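Local atomic coordinates of aq_2013 protein (PDB entry 2P6C), a protein that is of unknown function, belongs to the uncharacterised YjbQ (UPF0047) family and assembles as a trimer that binds phosphate ions in the crystal. Residues H45-V50 against D88-N93. Residues are numbered along the deposited sequence; the frame is centred on the assembly and turned at random.
Sequences HLTSSV and DAHLKN. With PO4 (phosphate ion), chain C; PO4 (phosphate ion), chain E.
Asn93, on helix 87-96, turns its side-chain amide to the start of strand 48-53, at Ser48 and Ser49. With CG anti to the backbone N (chi1 164°), ND2 donates to Ser48 O at 2.9 Å, from well above the carbonyl plane, and more weakly to Ser49 OG, which also bonds Thr96. CB of Asn93 presses on the carbonyl of Leu46, 3.0 Å from its O. That buried oxygen has no conventional hydrogen-bond partner; a nearly straight CA-H...O contact from His90 CA (3.4 Å to Leu46 O) meets it instead. Leu46 also lays CB against the His90 ring, 3.3 Å from ND1, and packs on Gln53 of a second subunit. Thr47 CG2 sits over one face of the same ring, 3.6 Å from the centroid, in a CH-pi contact, and Thr47 CB rests on Ala89 CB. At the ring edge His90 NE2 donates to the phosphate of chain E (2.8 Å to O2), which His79 and Asn86 also bind. A leucine in place of His90 would probably leave this phosphate without one of its donors and Thr47 CG2 without its aromatic face. Thr47 OG1, bonded also to Lys128, joins His45 ND1 in holding the phosphate of chain C. Both ions probably come from the crystallisation liquor, but histidine and threonine donors gathered beside a subunit interface make a pocket able to hold anions, its natural ligand unknown.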
# COMPACT_ATOMS: atom_id res chain seq x y z
N HIS A 45 14.27 -0.27 2.63
CA HIS A 45 14.99 -0.44 1.39
C HIS A 45 14.05 -0.61 0.20
O HIS A 45 12.89 -0.98 0.34
CB HIS A 45 15.94 -1.65 1.51
CG HIS A 45 16.86 -1.55 2.69
ND1 HIS A 45 18.16 -1.10 2.57
CD2 HIS A 45 16.64 -1.71 4.01
CE1 HIS A 45 18.70 -0.98 3.77
NE2 HIS A 45 17.80 -1.35 4.66
N LEU A 46 14.58 -0.36 -1.00
CA LEU A 46 13.85 -0.40 -2.29
C LEU A 46 13.88 -1.84 -2.87
O LEU A 46 13.33 -2.14 -3.92
CB LEU A 46 14.53 0.52 -3.36
CG LEU A 46 14.31 2.06 -3.17
CD1 LEU A 46 12.87 2.54 -2.96
CD2 LEU A 46 15.12 2.65 -2.03
N THR A 47 14.62 -2.75 -2.25
CA THR A 47 14.81 -4.09 -2.81
C THR A 47 14.27 -5.20 -1.88
O THR A 47 14.66 -6.36 -1.96
CB THR A 47 16.31 -4.27 -3.04
OG1 THR A 47 17.00 -3.97 -1.83
CG2 THR A 47 16.78 -3.30 -4.13
N SER A 48 13.36 -4.78 -1.00
CA SER A 48 12.72 -5.66 -0.04
C SER A 48 11.42 -4.98 0.40
O SER A 48 11.30 -3.76 0.34
CB SER A 48 13.63 -5.90 1.16
OG SER A 48 13.89 -4.71 1.89
N SER A 49 10.47 -5.79 0.85
CA SER A 49 9.17 -5.28 1.33
C SER A 49 8.65 -6.06 2.56
O SER A 49 9.01 -7.22 2.77
CB SER A 49 8.13 -5.40 0.19
OG SER A 49 8.49 -4.57 -0.93
N VAL A 50 7.87 -5.33 3.43
CA VAL A 50 6.96 -5.97 4.40
C VAL A 50 5.61 -6.11 3.75
O VAL A 50 5.00 -5.18 3.24
CB VAL A 50 6.81 -5.13 5.68
CG1 VAL A 50 5.83 -5.83 6.65
CG2 VAL A 50 8.14 -4.97 6.37
N ASP A 88 15.22 -6.18 -11.00
CA ASP A 88 13.99 -6.92 -10.73
C ASP A 88 13.56 -6.81 -9.27
O ASP A 88 12.36 -6.86 -8.97
CB ASP A 88 14.14 -8.40 -11.12
CG ASP A 88 15.03 -9.18 -10.15
OD1 ASP A 88 16.27 -9.08 -10.28
OD2 ASP A 88 14.50 -9.90 -9.28
N ALA A 89 14.52 -6.66 -8.36
CA ALA A 89 14.19 -6.54 -6.94
C ALA A 89 13.46 -5.24 -6.65
O ALA A 89 12.60 -5.18 -5.76
CB ALA A 89 15.47 -6.61 -6.10
N HIS A 90 13.81 -4.19 -7.38
CA HIS A 90 13.17 -2.90 -7.22
C HIS A 90 11.74 -3.00 -7.72
O HIS A 90 10.81 -2.50 -7.09
CB HIS A 90 13.92 -1.84 -8.01
CG HIS A 90 15.18 -1.39 -7.36
ND1 HIS A 90 15.22 -0.37 -6.44
CD2 HIS A 90 16.46 -1.83 -7.49
CE1 HIS A 90 16.47 -0.20 -6.03
NE2 HIS A 90 17.23 -1.07 -6.65
N LEU A 91 11.56 -3.66 -8.86
CA LEU A 91 10.24 -3.83 -9.43
C LEU A 91 9.37 -4.66 -8.48
O LEU A 91 8.19 -4.34 -8.26
CB LEU A 91 10.34 -4.48 -10.81
CG LEU A 91 11.11 -3.65 -11.85
CD1 LEU A 91 11.21 -4.42 -13.16
CD2 LEU A 91 10.42 -2.30 -12.06
N LYS A 92 9.94 -5.72 -7.91
CA LYS A 92 9.21 -6.56 -6.97
C LYS A 92 8.77 -5.74 -5.75
O LYS A 92 7.74 -6.00 -5.15
CB LYS A 92 10.08 -7.77 -6.55
CG LYS A 92 10.22 -8.87 -7.61
CD LYS A 92 11.18 -9.98 -7.16
CE LYS A 92 11.24 -11.16 -8.15
NZ LYS A 92 12.04 -10.86 -9.34
N ASN A 93 9.56 -4.73 -5.35
CA ASN A 93 9.25 -3.85 -4.21
C ASN A 93 8.06 -2.96 -4.57
O ASN A 93 7.15 -2.70 -3.79
CB ASN A 93 10.50 -3.01 -3.90
CG ASN A 93 10.17 -1.82 -3.04
OD1 ASN A 93 9.95 -0.71 -3.52
ND2 ASN A 93 10.13 -2.07 -1.72
P PO4 C . 19.48 -1.13 -1.02
O1 PO4 C . 20.70 -0.38 -1.42
O2 PO4 C . 19.79 -1.77 0.22
O3 PO4 C . 18.40 -0.21 -1.08
O4 PO4 C . 19.21 -2.23 -2.08
P PO4 E . 20.66 -0.82 -4.99
O1 PO4 E . 20.27 0.21 -4.09
O2 PO4 E . 20.00 -0.94 -6.24
O3 PO4 E . 20.50 -2.18 -4.26
O4 PO4 E . 22.08 -0.76 -5.29